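Local coordinates for isochorismatase family protein (Enterococcus faecalis, PDB 2A67) that is of unproven function but probably acts as a hydrolase, as a member of the isochorismatase family related to nicotinamidases, at residues P27-L30 against D31-Q35; I79-H83 against A84-Y88; D94-E98 against Q99-T103; E154-A158 against G159-T163. All blocks are in the same frame, centred on the assembly; numbering follows the deposited sequence.

Contact 1: residues P27-L30 against D31-Q35; sequences PAVL and DKVNQ
V29 and V33 meet one turn apart on the buried side of the alpha-helix 26-42, the helix of the beta-alpha-beta unit that links strand 5-10 to strand 47-52. Their methyls CG1 of V29 and CG2 of V33 lie 4.4 Å from each other, a loose touch rather than a tight one. Closer fitting is found between side chain and backbone: CG2 of V33 sits 3.4 Å from O of V29, the same oxygen that takes the N-H of V33 at 2.8 Å. In V33 the branch CG1 stands opposite the backbone N (chi1 164°), which leaves CG2 beside that N and therefore next to the carbonyl one turn back. L30 belongs to this inner side too, and both L30 and V33 pack on F12, with L70 adding to the cover of V33.

The other side of the helix is the solvent side, where P27, A28 and D31 are exposed. The i to i+4 bonds from D31 N to P27 O and from K32 N to A28 O are both 3.1 Å long. D31 turns its carboxylate back along the helix, but OD1 is held from outside, in a salt bridge with K69. K32 runs another way: its CB rests 3.4 Å from O of A28, after which the chain bends at each later torsion and carries NZ to the carbonyl oxygen of P133, with T132, K134 and T135 alongside. The last of the four backbone bonds is also the straightest, N34 N to L30 O, 2.8 Å long with 170° at the hydrogen.

Contact 2: residues I79-H83 against A84-Y88; sequences IRKTH and ANAFY
Past K81 the chain leaves strand 77-81 and folds back on itself, bringing the CA atoms of K81 and A86 to 5.9 Å before a type I beta turn runs from N85 to Y88. K81 fills the inside of this bend. Its CG stands between the backbone N and the carbonyl carbon (chi1 77°), and the extended chain beyond passes with CD 3.7 Å from CA of A86. A final bend at chi4 delivers NZ to O of H83, at 2.6 Å and from above the carbonyl plane; a weak bond to O of A84 and a salt bridge to D11 also engage NZ.

On the side facing the second subunit, CB of H83 lies 3.7 Å from CD2 of Y88, and the two ring planes are inclined at 58°. H123 of the second subunit stacks on the H83 ring and also meets Y88. Two waters fill in the backbone of the bend. One accepts from T82 N and lies 3.0 Å from Y88 O; the other accepts from H83 N and lies within bonding distance of the oxygens of N85 and Y88. N85 OD1, taking the N-H of F87 at 3.0 Å, forms an Asx turn within the first residues of the beta turn. The loop thus follows the C-terminal end of edge strand 77-81 and helps form the dimer interface, while K81, D11 and nearby C114 are consistent with the Asp-Lys-Cys catalytic triad of isochorismatase-family hydrolases.

Contact 3: residues D94-E98 against Q99-T103; sequences DLLTE and QAVQT
L96 directs CG away from its carbonyl carbon (chi1 -64°), while V101 turns CG1 opposite its own backbone N (chi1 169°), and these settings bring CD2 of L96 to 3.8 Å from CB of V101 and almost as near its CG1. The two meet across a Schellman motif that ends helix 92-98: A100 adopts positive phi, and the chain reverses toward strand 103-109. V101 thus lies over the last helical turn as the apolar partner of L96, which also packs on I48, Y127 and F87.

One residue earlier, L95 crosses the side chain of Q99, its CD1 touching the aliphatic CG at 3.8 Å. The Q99 chain runs out along the L95 flank, side by side with E98; F77 borders both L95 and Q99. The backbone closes the turn. Q99 N completes the last regular helical bond with L95 O, at 2.7 Å, whereas A100 N bonds T97 O from well above the carbonyl plane. The 6→1 bond of the motif is nearly straight, V101 N to L96 O, 2.8 Å with 174° at the hydrogen.

Contact 4: residues E154-A158 against G159-T163; sequences EAIWA and GRFLT
F161 reaches back along the end of helix 146-157 to lie against I156 and W157, in the turn after the C-terminal end of that helix, which leads into edge strand 163-164 of the parallel alpha/beta sheet. From its backbone the F161 side chain starts with CB 4.0 Å from O of W157. CG points away from the carbonyl carbon (chi1 -61°), which swings the ring toward the helix. Next, CD2 of F161 passes close to the W157 backbone and lies 4.1 Å from CD1 of W157, the two side chains crossing at about a right angle. Further out, CE2 of F161 comes to 3.9 Å from CG2 of I156, with that methyl at the edge of the ring and in its plane. I119 and R120 touch the ring, H123 meets it edge-to-face, and H83 of the second subunit approaches from across the dimer interface.

L162 packs against the base of W157, its CG 3.8 Å from CB of W157, and also touches C129 and M131. The indole is held through its pyrrole N-H, NE1 bonding OD2 of D116. The turn is held chiefly by one carbonyl: O of W157 accepts N of F161 at 3.0 Å and N of L162 at 3.2 Å, the two donors coming from opposite faces of the carbonyl plane. G159 takes positive phi as the chain turns back. A158 and L162 form a single beta bridge, with G159 N bonded to O of L162 at 2.8 Å.

In the fold
Following the chain from the N terminus, the four contacts come in series; each is closed within a single continuous stretch before the next opens, so none encloses or crosses another. Contact 1 lies on the helix joining strands 5-10 and 47-52. Contact 2 bends the chain out of the outermost strand 77-81, and contact 3 ends the following helix ahead of strand 103-109; these two touch, I79 on L95 and F87 on L96, tying strand 77-81 and the loop after it to helix 92-98. Contact 4 turns from helix 146-157 into strand 163-164, at the other margin of the parallel sheet. Its centre is about 21 Å from that of contact 2, yet both face the second subunit.

Contact 1: residues P27-L30 against D31-Q35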
# COMPACT_ATOMS: atom_id res chain seq x y z
N PRO D 27 -6.52 -23.10 -7.56
CA PRO D 27 -7.22 -23.56 -8.77
C PRO D 27 -8.36 -22.64 -9.20
O PRO D 27 -8.40 -22.28 -10.37
CB PRO D 27 -7.74 -24.95 -8.37
CG PRO D 27 -6.70 -25.45 -7.36
CD PRO D 27 -6.32 -24.20 -6.58
N ALA D 28 -9.25 -22.27 -8.29
CA ALA D 28 -10.40 -21.42 -8.65
C ALA D 28 -9.98 -20.01 -9.02
O ALA D 28 -10.66 -19.37 -9.80
CB ALA D 28 -11.46 -21.38 -7.53
N VAL D 29 -8.86 -19.52 -8.46
CA VAL D 29 -8.38 -18.18 -8.80
C VAL D 29 -7.94 -18.18 -10.27
O VAL D 29 -8.34 -17.33 -11.06
CB VAL D 29 -7.22 -17.73 -7.84
CG1 VAL D 29 -6.46 -16.53 -8.42
CG2 VAL D 29 -7.77 -17.40 -6.48
N LEU D 30 -7.11 -19.15 -10.65
CA LEU D 30 -6.64 -19.26 -12.04
C LEU D 30 -7.78 -19.49 -13.06
O LEU D 30 -7.72 -19.00 -14.18
CB LEU D 30 -5.56 -20.34 -12.14
CG LEU D 30 -4.32 -20.20 -11.22
CD1 LEU D 30 -3.41 -21.50 -11.32
CD2 LEU D 30 -3.47 -18.92 -11.44
N ASP D 31 -8.81 -20.23 -12.67
CA ASP D 31 -9.97 -20.43 -13.52
C ASP D 31 -10.69 -19.09 -13.74
O ASP D 31 -11.05 -18.77 -14.88
CB ASP D 31 -10.95 -21.41 -12.87
CG ASP D 31 -10.45 -22.83 -12.94
OD1 ASP D 31 -9.70 -23.15 -13.91
OD2 ASP D 31 -10.85 -23.63 -12.04
N LYS D 32 -10.86 -18.32 -12.67
CA LYS D 32 -11.51 -17.00 -12.75
C LYS D 32 -10.63 -16.03 -13.58
O LYS D 32 -11.11 -15.31 -14.43
CB LYS D 32 -11.82 -16.50 -11.32
CG LYS D 32 -12.67 -15.27 -11.25
CD LYS D 32 -14.17 -15.60 -10.98
CE LYS D 32 -14.55 -15.38 -9.46
NZ LYS D 32 -15.30 -14.07 -9.13
N VAL D 33 -9.33 -16.07 -13.38
CA VAL D 33 -8.39 -15.25 -14.18
C VAL D 33 -8.41 -15.63 -15.67
O VAL D 33 -8.46 -14.74 -16.53
CB VAL D 33 -6.95 -15.33 -13.62
CG1 VAL D 33 -5.91 -14.82 -14.67
CG2 VAL D 33 -6.88 -14.52 -12.30
N ASN D 34 -8.35 -16.93 -15.98
CA ASN D 34 -8.53 -17.34 -17.37
C ASN D 34 -9.86 -16.82 -18.03
O ASN D 34 -9.87 -16.48 -19.21
CB ASN D 34 -8.48 -18.84 -17.48
CG ASN D 34 -7.05 -19.37 -17.59
OD1 ASN D 34 -6.84 -20.56 -17.43
ND2 ASN D 34 -6.08 -18.50 -17.89
N GLN D 35 -10.95 -16.77 -17.26
CA GLN D 35 -12.23 -16.20 -17.77
C GLN D 35 -12.08 -14.71 -18.13
O GLN D 35 -12.58 -14.26 -19.17
CB GLN D 35 -13.37 -16.36 -16.76
CG GLN D 35 -13.87 -17.78 -16.58
CD GLN D 35 -15.22 -17.84 -15.85
OE1 GLN D 35 -16.16 -18.55 -16.31
NE2 GLN D 35 -15.36 -17.05 -14.76

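Contact 2: residues I79-H83 against A84-Y88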
# COMPACT_ATOMS: atom_id res chain seq x y z
N ILE D 79 6.09 -7.83 -17.81
CA ILE D 79 6.90 -6.89 -17.06
C ILE D 79 7.77 -7.67 -16.08
O ILE D 79 7.24 -8.50 -15.36
CB ILE D 79 6.00 -5.93 -16.27
CG1 ILE D 79 5.12 -5.12 -17.26
CG2 ILE D 79 6.80 -4.96 -15.38
CD1 ILE D 79 5.90 -4.05 -17.96
N ARG D 80 9.06 -7.37 -16.03
CA ARG D 80 9.98 -7.93 -15.03
C ARG D 80 10.00 -7.00 -13.82
O ARG D 80 10.24 -5.80 -14.00
CB ARG D 80 11.45 -7.95 -15.56
CG ARG D 80 11.63 -8.79 -16.82
CD ARG D 80 13.01 -8.70 -17.39
NE ARG D 80 14.06 -9.10 -16.45
CZ ARG D 80 15.33 -9.10 -16.79
NH1 ARG D 80 15.65 -8.71 -18.01
NH2 ARG D 80 16.30 -9.47 -15.91
N LYS D 81 9.83 -7.53 -12.62
CA LYS D 81 10.02 -6.72 -11.40
C LYS D 81 10.91 -7.46 -10.39
O LYS D 81 11.00 -8.67 -10.39
CB LYS D 81 8.68 -6.35 -10.76
CG LYS D 81 8.00 -7.45 -9.97
CD LYS D 81 6.68 -6.90 -9.37
CE LYS D 81 5.90 -7.93 -8.63
NZ LYS D 81 6.60 -8.27 -7.34
N THR D 82 11.53 -6.66 -9.52
CA THR D 82 12.34 -7.15 -8.44
C THR D 82 11.79 -6.82 -7.01
O THR D 82 12.23 -7.46 -6.03
CB THR D 82 13.77 -6.64 -8.64
OG1 THR D 82 13.78 -5.22 -8.59
CG2 THR D 82 14.29 -7.05 -10.02
N HIS D 83 10.83 -5.87 -6.91
CA HIS D 83 10.12 -5.52 -5.64
C HIS D 83 8.61 -5.93 -5.59
O HIS D 83 8.01 -6.23 -6.64
CB HIS D 83 10.23 -4.01 -5.36
CG HIS D 83 9.57 -3.57 -4.09
ND1 HIS D 83 10.23 -3.58 -2.86
CD2 HIS D 83 8.31 -3.15 -3.84
CE1 HIS D 83 9.38 -3.18 -1.92
NE2 HIS D 83 8.21 -2.92 -2.49
N ALA D 84 7.96 -5.95 -4.40
CA ALA D 84 6.46 -6.18 -4.33
C ALA D 84 5.69 -5.24 -5.29
O ALA D 84 4.72 -5.68 -6.01
CB ALA D 84 5.89 -5.97 -2.86
N ASN D 85 6.18 -3.99 -5.35
CA ASN D 85 5.61 -2.92 -6.22
C ASN D 85 5.95 -3.07 -7.74
O ASN D 85 7.10 -2.95 -8.15
CB ASN D 85 6.14 -1.60 -5.67
CG ASN D 85 5.55 -0.38 -6.33
OD1 ASN D 85 5.00 -0.45 -7.45
ND2 ASN D 85 5.64 0.74 -5.64
N ALA D 86 4.93 -3.27 -8.59
CA ALA D 86 5.16 -3.62 -10.00
C ALA D 86 5.59 -2.42 -10.86
O ALA D 86 5.96 -2.60 -12.03
CB ALA D 86 3.86 -4.29 -10.61
N PHE D 87 5.57 -1.22 -10.27
CA PHE D 87 6.02 0.00 -10.89
C PHE D 87 7.46 0.34 -10.44
O PHE D 87 8.12 1.10 -11.14
CB PHE D 87 5.17 1.22 -10.45
CG PHE D 87 3.70 1.13 -10.88
CD1 PHE D 87 2.77 0.53 -10.04
CD2 PHE D 87 3.29 1.59 -12.15
CE1 PHE D 87 1.38 0.39 -10.46
CE2 PHE D 87 1.91 1.47 -12.57
CZ PHE D 87 0.98 0.89 -11.71
N TYR D 88 7.91 -0.21 -9.30
CA TYR D 88 9.17 0.19 -8.67
C TYR D 88 10.31 -0.33 -9.53
O TYR D 88 10.52 -1.55 -9.61
CB TYR D 88 9.28 -0.34 -7.24
CG TYR D 88 10.54 0.12 -6.51
CD1 TYR D 88 10.62 1.43 -6.02
CD2 TYR D 88 11.64 -0.72 -6.32
CE1 TYR D 88 11.72 1.89 -5.36
CE2 TYR D 88 12.78 -0.26 -5.63
CZ TYR D 88 12.80 1.05 -5.17
OH TYR D 88 13.87 1.57 -4.48
O HOH W 1 12.24 -3.80 -10.60
O HOH W 2 9.68 -3.86 -8.69

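Contact 3: residues D94-E98 against Q99-T103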
# COMPACT_ATOMS: atom_id res chain seq x y z
N ASP D 94 5.69 3.14 -18.23
CA ASP D 94 5.95 3.42 -19.66
C ASP D 94 5.09 2.64 -20.63
O ASP D 94 4.67 3.17 -21.63
CB ASP D 94 7.42 3.19 -20.03
CG ASP D 94 8.33 4.31 -19.56
OD1 ASP D 94 7.81 5.31 -19.03
OD2 ASP D 94 9.56 4.18 -19.72
N LEU D 95 4.90 1.36 -20.35
CA LEU D 95 4.09 0.51 -21.17
C LEU D 95 2.62 1.02 -21.14
O LEU D 95 2.00 1.24 -22.20
CB LEU D 95 4.19 -0.94 -20.64
CG LEU D 95 3.15 -1.87 -21.31
CD1 LEU D 95 3.47 -2.01 -22.80
CD2 LEU D 95 3.05 -3.20 -20.65
N LEU D 96 2.10 1.27 -19.94
CA LEU D 96 0.71 1.82 -19.80
C LEU D 96 0.47 3.11 -20.56
O LEU D 96 -0.61 3.31 -21.15
CB LEU D 96 0.38 2.03 -18.33
CG LEU D 96 0.36 0.71 -17.58
CD1 LEU D 96 0.07 0.90 -16.11
CD2 LEU D 96 -0.61 -0.26 -18.24
N THR D 97 1.45 4.01 -20.50
CA THR D 97 1.43 5.24 -21.28
C THR D 97 1.45 4.90 -22.78
O THR D 97 0.60 5.38 -23.52
CB THR D 97 2.64 6.13 -20.92
OG1 THR D 97 2.70 6.27 -19.51
CG2 THR D 97 2.53 7.51 -21.54
N GLU D 98 2.41 4.08 -23.21
CA GLU D 98 2.48 3.70 -24.62
C GLU D 98 1.16 3.06 -25.12
O GLU D 98 0.75 3.31 -26.24
CB GLU D 98 3.68 2.80 -24.82
CG GLU D 98 3.72 1.88 -26.02
CD GLU D 98 4.71 0.73 -25.75
OE1 GLU D 98 5.79 1.02 -25.14
OE2 GLU D 98 4.38 -0.45 -26.10
N GLN D 99 0.52 2.27 -24.27
CA GLN D 99 -0.73 1.61 -24.62
C GLN D 99 -1.99 2.45 -24.35
O GLN D 99 -3.09 1.96 -24.61
CB GLN D 99 -0.85 0.26 -23.91
CG GLN D 99 0.21 -0.79 -24.31
CD GLN D 99 0.22 -1.07 -25.80
OE1 GLN D 99 1.27 -1.00 -26.45
NE2 GLN D 99 -0.93 -1.39 -26.35
N ALA D 100 -1.84 3.67 -23.84
CA ALA D 100 -2.97 4.60 -23.58
C ALA D 100 -3.95 4.05 -22.52
O ALA D 100 -5.18 4.25 -22.62
CB ALA D 100 -3.71 4.96 -24.89
N VAL D 101 -3.40 3.35 -21.52
CA VAL D 101 -4.21 2.64 -20.52
C VAL D 101 -4.40 3.56 -19.35
O VAL D 101 -3.43 4.10 -18.81
CB VAL D 101 -3.58 1.29 -20.09
CG1 VAL D 101 -4.31 0.68 -18.85
CG2 VAL D 101 -3.57 0.28 -21.28
N GLN D 102 -5.65 3.77 -18.96
CA GLN D 102 -5.96 4.55 -17.80
C GLN D 102 -6.59 3.67 -16.70
O GLN D 102 -6.61 4.03 -15.54
CB GLN D 102 -6.87 5.75 -18.23
CG GLN D 102 -7.73 6.43 -17.13
CD GLN D 102 -6.89 7.05 -15.99
OE1 GLN D 102 -7.38 7.21 -14.84
NE2 GLN D 102 -5.62 7.41 -16.30
N THR D 103 -7.05 2.48 -17.07
CA THR D 103 -7.86 1.64 -16.17
C THR D 103 -7.18 0.32 -16.07
O THR D 103 -6.82 -0.25 -17.09
CB THR D 103 -9.36 1.48 -16.70
OG1 THR D 103 -9.95 2.76 -16.71
CG2 THR D 103 -10.18 0.72 -15.76

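Contact 4: residues E154-A158 against G159-T163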
# COMPACT_ATOMS: atom_id res chain seq x y z
N GLU D 154 -8.84 -7.03 0.99
CA GLU D 154 -9.91 -6.77 0.03
C GLU D 154 -10.91 -5.77 0.58
O GLU D 154 -11.41 -4.93 -0.16
CB GLU D 154 -10.55 -8.10 -0.43
CG GLU D 154 -9.60 -8.84 -1.35
CD GLU D 154 -10.21 -10.07 -2.09
OE1 GLU D 154 -11.37 -10.36 -1.82
OE2 GLU D 154 -9.46 -10.77 -2.86
N ALA D 155 -11.17 -5.83 1.88
CA ALA D 155 -12.06 -4.81 2.50
C ALA D 155 -11.42 -3.42 2.50
O ALA D 155 -12.12 -2.40 2.36
CB ALA D 155 -12.47 -5.21 3.92
N ILE D 156 -10.11 -3.35 2.69
CA ILE D 156 -9.43 -2.05 2.58
C ILE D 156 -9.50 -1.49 1.14
O ILE D 156 -9.72 -0.30 0.93
CB ILE D 156 -7.94 -2.16 2.96
CG1 ILE D 156 -7.77 -2.56 4.44
CG2 ILE D 156 -7.21 -0.82 2.66
CD1 ILE D 156 -6.31 -2.93 4.76
N TRP D 157 -9.29 -2.33 0.14
CA TRP D 157 -9.25 -1.87 -1.23
C TRP D 157 -10.63 -1.40 -1.75
O TRP D 157 -10.70 -0.43 -2.49
CB TRP D 157 -8.77 -2.97 -2.15
CG TRP D 157 -7.41 -3.60 -1.74
CD1 TRP D 157 -6.36 -3.02 -1.03
CD2 TRP D 157 -6.99 -4.90 -2.11
NE1 TRP D 157 -5.32 -3.95 -0.90
CE2 TRP D 157 -5.66 -5.09 -1.60
CE3 TRP D 157 -7.60 -5.94 -2.83
CZ2 TRP D 157 -4.96 -6.29 -1.74
CZ3 TRP D 157 -6.90 -7.14 -3.01
CH2 TRP D 157 -5.54 -7.30 -2.45
N ALA D 158 -11.69 -2.08 -1.35
CA ALA D 158 -13.04 -1.80 -1.90
C ALA D 158 -13.40 -0.36 -1.69
O ALA D 158 -13.42 0.13 -0.54
CB ALA D 158 -14.07 -2.70 -1.24
N GLY D 159 -13.62 0.36 -2.78
CA GLY D 159 -14.10 1.73 -2.67
C GLY D 159 -12.97 2.74 -2.49
O GLY D 159 -12.92 3.77 -3.17
N ARG D 160 -11.98 2.44 -1.65
CA ARG D 160 -10.95 3.47 -1.50
C ARG D 160 -9.85 3.44 -2.53
O ARG D 160 -9.36 4.51 -2.95
CB ARG D 160 -10.48 3.57 -0.07
CG ARG D 160 -9.69 2.48 0.36
CD ARG D 160 -8.80 2.90 1.51
NE ARG D 160 -9.53 3.43 2.66
CZ ARG D 160 -10.51 2.85 3.35
NH1 ARG D 160 -11.03 1.66 3.02
NH2 ARG D 160 -10.98 3.52 4.39
N PHE D 161 -9.51 2.26 -3.04
CA PHE D 161 -8.51 2.21 -4.09
C PHE D 161 -9.05 1.70 -5.42
O PHE D 161 -8.43 1.96 -6.47
CB PHE D 161 -7.30 1.30 -3.72
CG PHE D 161 -6.53 1.77 -2.48
CD1 PHE D 161 -5.72 2.89 -2.53
CD2 PHE D 161 -6.62 1.07 -1.30
CE1 PHE D 161 -5.05 3.33 -1.37
CE2 PHE D 161 -5.94 1.50 -0.14
CZ PHE D 161 -5.19 2.65 -0.17
N LEU D 162 -10.10 0.89 -5.36
CA LEU D 162 -10.59 0.18 -6.57
C LEU D 162 -12.09 -0.12 -6.42
O LEU D 162 -12.67 0.05 -5.36
CB LEU D 162 -9.75 -1.09 -6.87
CG LEU D 162 -9.63 -2.21 -5.80
CD1 LEU D 162 -10.98 -2.95 -5.63
CD2 LEU D 162 -8.55 -3.21 -6.24
N THR D 163 -12.71 -0.52 -7.52
CA THR D 163 -14.07 -1.00 -7.49
C THR D 163 -14.05 -2.47 -7.77
O THR D 163 -13.47 -2.88 -8.78
CB THR D 163 -14.90 -0.32 -8.66
OG1 THR D 163 -14.80 1.11 -8.58
CG2 THR D 163 -16.41 -0.74 -8.59